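Local coordinates for protein glucose-1-phosphate thymidylyltransferase (Bacillus anthracis, PDB 4ECM) that catalyses the transfer of a thymidylyl group from dTTP to glucose 1-phosphate, giving dTDP-glucose and pyrophosphate, a step of dTDP-L-rhamnose biosynthesis, at residues Asp84-Leu89 with Phe99-Gln104. Residues are numbered along the deposited sequence; the frame is centred on the assembly and turned at random.
Sequences DVVSFL and FTYRVQ. With DAU (2'deoxy-thymidine-5'-diphospho-alpha-D-glucose), chain B.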
# COMPACT_ATOMS: atom_id res chain seq x y z
N ASP A 84 -6.56 -1.92 0.50
CA ASP A 84 -7.20 -0.98 1.42
C ASP A 84 -8.53 -1.50 1.93
O ASP A 84 -8.84 -1.35 3.09
CB ASP A 84 -7.37 0.38 0.76
CG ASP A 84 -6.05 1.14 0.64
OD1 ASP A 84 -5.06 0.80 1.33
OD2 ASP A 84 -6.03 2.11 -0.14
N VAL A 85 -9.30 -2.15 1.06
CA VAL A 85 -10.58 -2.69 1.47
C VAL A 85 -10.36 -3.75 2.54
O VAL A 85 -11.01 -3.74 3.60
CB VAL A 85 -11.37 -3.26 0.28
CG1 VAL A 85 -12.63 -3.97 0.77
CG2 VAL A 85 -11.70 -2.13 -0.73
N VAL A 86 -9.41 -4.64 2.29
CA VAL A 86 -9.10 -5.69 3.26
C VAL A 86 -8.51 -5.10 4.55
O VAL A 86 -8.80 -5.60 5.63
CB VAL A 86 -8.19 -6.76 2.64
CG1 VAL A 86 -7.70 -7.73 3.70
CG2 VAL A 86 -8.95 -7.49 1.51
N SER A 87 -7.70 -4.04 4.45
CA SER A 87 -7.16 -3.43 5.66
C SER A 87 -8.28 -2.95 6.54
O SER A 87 -8.16 -3.00 7.76
CB SER A 87 -6.20 -2.29 5.37
OG SER A 87 -5.07 -2.76 4.66
N PHE A 88 -9.37 -2.46 5.95
CA PHE A 88 -10.53 -2.05 6.78
C PHE A 88 -11.34 -3.22 7.31
O PHE A 88 -11.71 -3.25 8.49
CB PHE A 88 -11.53 -1.21 5.99
CG PHE A 88 -11.32 0.27 6.08
CD1 PHE A 88 -11.77 0.96 7.21
CD2 PHE A 88 -10.75 0.98 5.03
CE1 PHE A 88 -11.61 2.36 7.30
CE2 PHE A 88 -10.59 2.38 5.11
CZ PHE A 88 -11.01 3.06 6.25
N LEU A 89 -11.63 -4.18 6.43
CA LEU A 89 -12.60 -5.23 6.76
C LEU A 89 -12.07 -6.51 7.39
O LEU A 89 -12.78 -7.18 8.16
CB LEU A 89 -13.42 -5.53 5.52
CG LEU A 89 -14.34 -4.41 4.98
CD1 LEU A 89 -15.14 -4.94 3.80
CD2 LEU A 89 -15.30 -3.87 6.04
N PHE A 99 -15.85 -12.71 5.92
CA PHE A 99 -15.64 -12.21 4.57
C PHE A 99 -14.84 -13.13 3.66
O PHE A 99 -13.92 -13.82 4.10
CB PHE A 99 -14.91 -10.84 4.58
CG PHE A 99 -15.71 -9.72 5.20
CD1 PHE A 99 -16.95 -9.38 4.71
CD2 PHE A 99 -15.18 -8.96 6.23
CE1 PHE A 99 -17.68 -8.35 5.26
CE2 PHE A 99 -15.89 -7.92 6.80
CZ PHE A 99 -17.14 -7.61 6.32
N THR A 100 -15.17 -13.09 2.38
CA THR A 100 -14.45 -13.80 1.34
C THR A 100 -14.30 -12.76 0.22
O THR A 100 -15.25 -12.02 -0.06
CB THR A 100 -15.22 -15.05 0.87
OG1 THR A 100 -15.38 -15.95 1.99
CG2 THR A 100 -14.48 -15.80 -0.26
N TYR A 101 -13.12 -12.68 -0.40
CA TYR A 101 -12.86 -11.67 -1.41
C TYR A 101 -12.52 -12.18 -2.80
O TYR A 101 -11.80 -13.17 -2.96
CB TYR A 101 -11.66 -10.80 -0.96
CG TYR A 101 -11.82 -10.11 0.39
CD1 TYR A 101 -12.32 -8.81 0.49
CD2 TYR A 101 -11.43 -10.74 1.57
CE1 TYR A 101 -12.46 -8.16 1.75
CE2 TYR A 101 -11.56 -10.11 2.83
CZ TYR A 101 -12.07 -8.82 2.90
OH TYR A 101 -12.19 -8.21 4.12
N ARG A 102 -13.00 -11.47 -3.81
CA ARG A 102 -12.66 -11.76 -5.20
C ARG A 102 -12.43 -10.47 -5.99
O ARG A 102 -13.06 -9.46 -5.73
CB ARG A 102 -13.71 -12.60 -5.89
CG ARG A 102 -13.96 -13.93 -5.21
CD ARG A 102 -14.50 -14.90 -6.23
NE ARG A 102 -13.44 -15.41 -7.09
CZ ARG A 102 -13.62 -15.87 -8.32
NH1 ARG A 102 -14.82 -15.81 -8.90
NH2 ARG A 102 -12.57 -16.33 -9.00
N VAL A 103 -11.53 -10.54 -6.96
CA VAL A 103 -11.14 -9.42 -7.79
C VAL A 103 -11.91 -9.34 -9.11
O VAL A 103 -12.04 -10.32 -9.83
CB VAL A 103 -9.62 -9.52 -8.15
CG1 VAL A 103 -9.20 -8.44 -9.19
CG2 VAL A 103 -8.76 -9.45 -6.89
N GLN A 104 -12.40 -8.14 -9.42
CA GLN A 104 -13.05 -7.85 -10.68
C GLN A 104 -11.98 -7.10 -11.48
O GLN A 104 -11.59 -6.01 -11.11
CB GLN A 104 -14.30 -7.00 -10.50
CG GLN A 104 -15.06 -6.80 -11.79
CD GLN A 104 -16.30 -5.96 -11.65
OE1 GLN A 104 -16.46 -5.22 -10.67
NE2 GLN A 104 -17.19 -6.05 -12.65
O6 DAU B . -27.74 3.33 -7.42
C6 DAU B . -28.84 2.62 -8.00
C5 DAU B . -28.56 2.35 -9.47
O5 DAU B . -27.32 1.66 -9.55
C4 DAU B . -29.68 1.54 -10.12
O4 DAU B . -30.90 2.28 -10.12
C3 DAU B . -29.35 1.15 -11.56
O3 DAU B . -30.40 0.29 -12.06
C2 DAU B . -28.00 0.44 -11.56
O2 DAU B . -27.57 0.14 -12.91
C1 DAU B . -26.93 1.28 -10.87
O1 DAU B . -26.67 2.44 -11.65
P2 DAU B . -25.27 3.23 -11.52
O3P DAU B . -25.24 4.06 -10.25
O4P DAU B . -25.01 3.87 -12.86
OPP DAU B . -24.22 2.03 -11.29
P DAU B . -22.65 2.29 -11.06
O1P DAU B . -22.47 3.61 -10.35
O2P DAU B . -21.96 2.02 -12.35
O5' DAU B . -22.25 1.14 -10.01
C5' DAU B . -22.71 1.23 -8.68
C4' DAU B . -21.95 0.34 -7.69
O4' DAU B . -21.67 -0.97 -8.18
C3' DAU B . -20.65 0.95 -7.23
O3' DAU B . -20.72 0.96 -5.80
C2' DAU B . -19.56 0.02 -7.70
C1' DAU B . -20.29 -1.26 -8.05
N11 DAU B . -19.95 -1.87 -9.35
C61 DAU B . -20.14 -1.09 -10.52
C51 DAU B . -19.54 -1.45 -11.71
C5A DAU B . -19.84 -0.67 -12.98
C21 DAU B . -18.98 -2.89 -9.38
O21 DAU B . -18.75 -3.57 -8.25
N31 DAU B . -18.38 -3.27 -10.53
C41 DAU B . -18.61 -2.60 -11.69
O41 DAU B . -17.98 -2.98 -12.83
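The aromatic side chains of Phe-99 and Tyr-101 join the helix and the second strand of a beta-alpha-beta unit, strand 72-77, helix 82-89, strand 98-103, by reaching from the sheet to Val-85, Val-86 and Leu-89. The axes of segments 84-89 and 99-103 run antiparallel (178°) and approach to 10.9 Å. Val-86 sets a methyl over the middle of the Tyr-101 ring: Val-86 CG2 lies 3.6 Å from the ring centroid, 12° off the ring normal, a CH-pi contact. CG2 reaches the ring because it stands anti to the carbonyl carbon, beside the backbone N. Val-85 CG1 adds a looser, oblique contact, 4.3 Å from Tyr-101 CE1. At the far end of the phenol, Leu-89 CB meets the ring edge, 3.3 Å from Tyr-101 OH; the hydroxyl itself is hydrogen-bonded to Gly-90 O, just past the helix. In the Rossmann-like nucleotidyltransferase fold, this packing seats the crossover helix on the parallel part of the central sheet. Leu-89 and Phe-99 cross at about a right angle: Leu-89 CB lies 3.7 Å from Phe-99 CE2, while Leu-89 CD1 sits over one ring face, toward the rim. Helix 57-67 covers both residues, through Val-62. Val-86 also packs on Val-103 of a second subunit, whose Arg-102 NE hydrogen-bonds Phe-99 O. Further along the same segment, Gln-104 extends its side chain to the thymine of the bound dTDP-glucose. Gln-104 OE1 accepts a nearly straight hydrogen bond from N31 of the ligand (2.7 Å, 169°), and NE2 gives a weak one to O41. Gln-112 OE1 and Gly-109 O also bind NE2, helping to orient the amide.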